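Side-chain contacts in Plm1 (Streptomyces sp. HK803, PDB 4HXY), which probably reduces a beta-keto polyketide intermediate with NADPH, as the ketoreductase of the first module of the phoslactomycin synthase: residues D44-T47 against A48-D52; W28-L31 against G32-P36. All blocks are in the same frame, centred on the assembly; numbering follows the deposited sequence.

Contact 1. Residues D44-T47 against A48-D52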
loop_
_atom_site.group_PDB
_atom_site.type_symbol
_atom_site.label_atom_id
_atom_site.label_comp_id
_atom_site.label_asym_id
_atom_site.label_seq_id
_atom_site.Cartn_x
_atom_site.Cartn_y
_atom_site.Cartn_z
ATOM N N ASP A 44 10.103 -30.051 17.085
ATOM C CA ASP A 44 8.740 -30.386 17.442
ATOM C C ASP A 44 7.784 -29.190 17.503
ATOM O O ASP A 44 7.058 -29.013 18.484
ATOM C CB ASP A 44 8.759 -31.143 18.774
ATOM C CG ASP A 44 9.659 -32.372 18.715
ATOM O OD1 ASP A 44 10.778 -32.335 19.263
ATOM O OD2 ASP A 44 9.243 -33.360 18.082
ATOM N N PRO A 45 7.758 -28.386 16.429
ATOM C CA PRO A 45 6.873 -27.225 16.426
ATOM C C PRO A 45 5.403 -27.595 16.440
ATOM O O PRO A 45 5.016 -28.669 15.968
ATOM C CB PRO A 45 7.226 -26.524 15.109
ATOM C CG PRO A 45 7.688 -27.614 14.204
ATOM C CD PRO A 45 8.426 -28.583 15.127
ATOM N N LEU A 46 4.590 -26.689 16.977
ATOM C CA LEU A 46 3.139 -26.842 17.025
ATOM C C LEU A 46 2.487 -26.339 15.737
ATOM O O LEU A 46 3.079 -25.563 15.005
ATOM C CB LEU A 46 2.560 -26.047 18.189
ATOM C CG LEU A 46 3.135 -26.262 19.587
ATOM C CD1 LEU A 46 2.507 -25.318 20.601
ATOM C CD2 LEU A 46 2.937 -27.731 20.013
ATOM N N THR A 47 1.274 -26.802 15.478
ATOM C CA THR A 47 0.414 -26.265 14.412
ATOM C C THR A 47 -0.895 -25.808 15.035
ATOM O O THR A 47 -1.141 -26.034 16.229
ATOM C CB THR A 47 0.082 -27.331 13.333
ATOM O OG1 THR A 47 -0.730 -28.361 13.920
ATOM C CG2 THR A 47 1.331 -27.941 12.746
ATOM N N ALA A 48 -1.754 -25.179 14.237
ATOM C CA ALA A 48 -3.054 -24.759 14.718
ATOM C C ALA A 48 -3.850 -25.977 15.230
ATOM O O ALA A 48 -4.599 -25.877 16.197
ATOM C CB ALA A 48 -3.833 -24.043 13.620
ATOM N N ALA A 49 -3.653 -27.116 14.592
ATOM C CA ALA A 49 -4.382 -28.340 14.972
ATOM C C ALA A 49 -3.846 -28.977 16.251
ATOM O O ALA A 49 -4.629 -29.442 17.079
ATOM C CB ALA A 49 -4.365 -29.340 13.830
ATOM N N SER A 50 -2.527 -28.982 16.425
ATOM C CA SER A 50 -1.886 -29.674 17.562
ATOM C C SER A 50 -1.725 -28.836 18.836
ATOM O O SER A 50 -1.538 -29.380 19.923
ATOM C CB SER A 50 -0.521 -30.213 17.141
ATOM O OG SER A 50 0.433 -29.172 16.980
ATOM N N TRP A 51 -1.779 -27.513 18.701
ATOM C CA TRP A 51 -1.578 -26.608 19.830
ATOM C C TRP A 51 -2.659 -26.802 20.896
ATOM O O TRP A 51 -3.849 -26.703 20.606
ATOM C CB TRP A 51 -1.586 -25.161 19.322
ATOM C CG TRP A 51 -1.436 -24.089 20.348
ATOM C CD1 TRP A 51 -0.753 -24.149 21.536
ATOM C CD2 TRP A 51 -1.924 -22.751 20.234
ATOM N NE1 TRP A 51 -0.829 -22.937 22.182
ATOM C CE2 TRP A 51 -1.529 -22.058 21.396
ATOM C CE3 TRP A 51 -2.660 -22.070 19.261
ATOM C CZ2 TRP A 51 -1.858 -20.724 21.615
ATOM C CZ3 TRP A 51 -2.983 -20.742 19.477
ATOM C CH2 TRP A 51 -2.593 -20.086 20.650
ATOM N N ASP A 52 -2.227 -27.097 22.115
ATOM C CA ASP A 52 -3.093 -27.012 23.288
ATOM C C ASP A 52 -3.081 -25.545 23.724
ATOM O O ASP A 52 -2.070 -25.060 24.246
ATOM C CB ASP A 52 -2.567 -27.911 24.412
ATOM C CG ASP A 52 -3.456 -27.886 25.652
ATOM O OD1 ASP A 52 -3.593 -28.951 26.301
ATOM O OD2 ASP A 52 -4.018 -26.814 25.978
HETATM O O HOH W 1 2.564 -30.527 16.534
#
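Ser50 OG is held by two partners at about a right angle. It accepts a nearly straight hydrogen bond from Thr47 N (2.9 Å, 172° at the hydrogen). It also lies 2.6 Å from the oxygen of water 1, in a hydrogen bond. That water donates to Pro45 O, so it ties the serine to the chain before the turn. Thr47 OG1 in turn accepts from Ser50 N at 3.1 Å. Both hydroxyls sit between the backbone N and the carbonyl carbon of their own residue (chi1 66° for Thr47, 72° for Ser50), which turns each toward the other's amide. The reciprocal pair is the pattern of a capping box, here on a single helical turn without regular helix bonds. Trp51 N closes the turn on Thr47 O at 3.0 Å. The turn lies in the loop between helix 36-39 and strand 59-63 and packs on strand 28-32. Leu46 CD1 meets Trp51 CD1 obliquely at 3.6 Å, the two side chains crossing at about a right angle. Trp51 NE1 bonds to Thr55 O, and His80 packs against the ring with the planes steeply inclined. The paired hydroxyls thus take up the Thr47 and Ser50 amides and fix the turn, with Ala49 N only weakly held by Thr47 OG1.

Contact 2. Residues W28-L31 against G32-P36; sequences WLLL and GEVPP
Leu30 and Val34 meet with their side chains crossed at about a right angle. The CB of Val34 points back at the strand that the chain has just left. Its CG2 leads the approach and stands 4.0 Å from Leu30 CB. CG1 lies beside it, 4.2 Å from Leu30 CG, so the fork of the valine faces the stem of the leucine. With CG1 anti to the backbone N (chi1 180°), both methyls are turned to Leu30. CG2 also packs on the backbone, 3.5 Å from Leu31 O. Leu31 itself points the other way and packs on Val60, Ala73 and Val77. The chain bends sharply at Gly32, between Leu30 and Val34; the positive phi there (74°) favours glycine. No hydrogen bond joins 28-31 to 32-36. The strand is instead held by its neighbour: Leu29 and Leu31 bond through the backbone to strand 59-63. Leu61 of that strand touches both Leu30 and Val34, which carries the apolar patch on to it. Pro35 then takes the N-cap position of helix 36-39. A parallel strand leaving through a bend into a short helix is consistent with the Rossmann-like structural subdomain that precedes the catalytic one in polyketide synthase ketoreductases.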
loop_
_atom_site.group_PDB
_atom_site.type_symbol
_atom_site.label_atom_id
_atom_site.label_comp_id
_atom_site.label_asym_id
_atom_site.label_seq_id
_atom_site.Cartn_x
_atom_site.Cartn_y
_atom_site.Cartn_z
ATOM N N TRP A 28 7.642 -23.532 19.410
ATOM C CA TRP A 28 7.073 -22.552 18.486
ATOM C C TRP A 28 5.806 -23.048 17.834
ATOM O O TRP A 28 5.656 -24.239 17.578
ATOM C CB TRP A 28 8.102 -22.103 17.425
ATOM C CG TRP A 28 9.081 -21.121 17.968
ATOM C CD1 TRP A 28 10.021 -21.349 18.939
ATOM C CD2 TRP A 28 9.231 -19.753 17.578
ATOM N NE1 TRP A 28 10.738 -20.201 19.184
ATOM C CE2 TRP A 28 10.266 -19.204 18.365
ATOM C CE3 TRP A 28 8.591 -18.935 16.630
ATOM C CZ2 TRP A 28 10.682 -17.885 18.227
ATOM C CZ3 TRP A 28 8.991 -17.632 16.515
ATOM C CH2 TRP A 28 10.028 -17.116 17.310
ATOM N N LEU A 29 4.918 -22.109 17.539
ATOM C CA LEU A 29 3.673 -22.378 16.846
ATOM C C LEU A 29 3.828 -21.887 15.400
ATOM O O LEU A 29 4.203 -20.762 15.173
ATOM C CB LEU A 29 2.528 -21.634 17.519
ATOM C CG LEU A 29 1.200 -21.597 16.770
ATOM C CD1 LEU A 29 0.593 -22.982 16.709
ATOM C CD2 LEU A 29 0.278 -20.637 17.449
ATOM N N LEU A 30 3.556 -22.759 14.442
ATOM C CA LEU A 30 3.722 -22.410 13.047
ATOM C C LEU A 30 2.345 -22.325 12.425
ATOM O O LEU A 30 1.582 -23.262 12.512
ATOM C CB LEU A 30 4.579 -23.466 12.343
ATOM C CG LEU A 30 6.094 -23.313 12.398
ATOM C CD1 LEU A 30 6.608 -22.634 13.632
ATOM C CD2 LEU A 30 6.807 -24.598 12.107
ATOM N N LEU A 31 2.057 -21.185 11.800
ATOM C CA LEU A 31 0.759 -20.932 11.198
ATOM C C LEU A 31 0.872 -20.542 9.730
ATOM O O LEU A 31 1.912 -20.141 9.280
ATOM C CB LEU A 31 0.013 -19.820 11.940
ATOM C CG LEU A 31 -0.201 -20.081 13.423
ATOM C CD1 LEU A 31 -0.778 -18.870 14.085
ATOM C CD2 LEU A 31 -1.113 -21.266 13.590
ATOM N N GLY A 32 -0.230 -20.712 9.009
ATOM C CA GLY A 32 -0.257 -20.391 7.588
ATOM C C GLY A 32 0.503 -21.460 6.841
ATOM O O GLY A 32 0.310 -22.658 7.088
ATOM N N GLU A 33 1.389 -21.048 5.949
ATOM C CA GLU A 33 2.188 -21.987 5.191
ATOM C C GLU A 33 3.654 -21.738 5.480
ATOM O O GLU A 33 4.282 -20.862 4.894
ATOM C CB GLU A 33 1.933 -21.838 3.703
ATOM C CG GLU A 33 2.576 -22.928 2.863
ATOM C CD GLU A 33 1.999 -23.009 1.457
ATOM O OE1 GLU A 33 1.012 -22.283 1.153
ATOM O OE2 GLU A 33 2.546 -23.799 0.654
ATOM N N VAL A 34 4.205 -22.535 6.376
ATOM C CA VAL A 34 5.624 -22.452 6.679
ATOM C C VAL A 34 6.306 -23.579 5.918
ATOM O O VAL A 34 5.982 -24.753 6.125
ATOM C CB VAL A 34 5.885 -22.563 8.198
ATOM C CG1 VAL A 34 7.353 -22.478 8.494
ATOM C CG2 VAL A 34 5.127 -21.445 8.925
ATOM N N PRO A 35 7.233 -23.241 5.025
ATOM C CA PRO A 35 7.791 -24.260 4.152
ATOM C C PRO A 35 8.751 -25.180 4.882
ATOM O O PRO A 35 9.227 -24.848 5.963
ATOM C CB PRO A 35 8.519 -23.446 3.088
ATOM C CG PRO A 35 8.921 -22.223 3.784
ATOM C CD PRO A 35 7.789 -21.908 4.727
ATOM N N PRO A 36 9.020 -26.340 4.298
ATOM C CA PRO A 36 9.835 -27.317 5.020
ATOM C C PRO A 36 11.217 -26.837 5.438
ATOM O O PRO A 36 11.657 -27.191 6.534
ATOM C CB PRO A 36 9.921 -28.511 4.053
ATOM C CG PRO A 36 9.141 -28.135 2.840
ATOM C CD PRO A 36 8.324 -26.933 3.145
#

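Overall arrangement
Both contacts are local and lie toward the surface, at one end of the molecule. Their centres are about 10 Å apart, and those of contacts 1 and 2 lie about 32 and 25 Å from the centre of the chain. Contact 2 comes first in sequence, where strand 28-32 ends; contact 1 follows in the loop between helix 36-39 and strand 59-63. They share the strand: Leu46 N and O probably bond to Trp28 O and Leu30 N, and Pro45 packs on Leu30. Their chemistry differs. Contact 1 is mainly polar, with hydroxyls and amides setting a turn and one buried indole behind it. Contact 2 is apolar. Leu29 of the strand also touches Trp51.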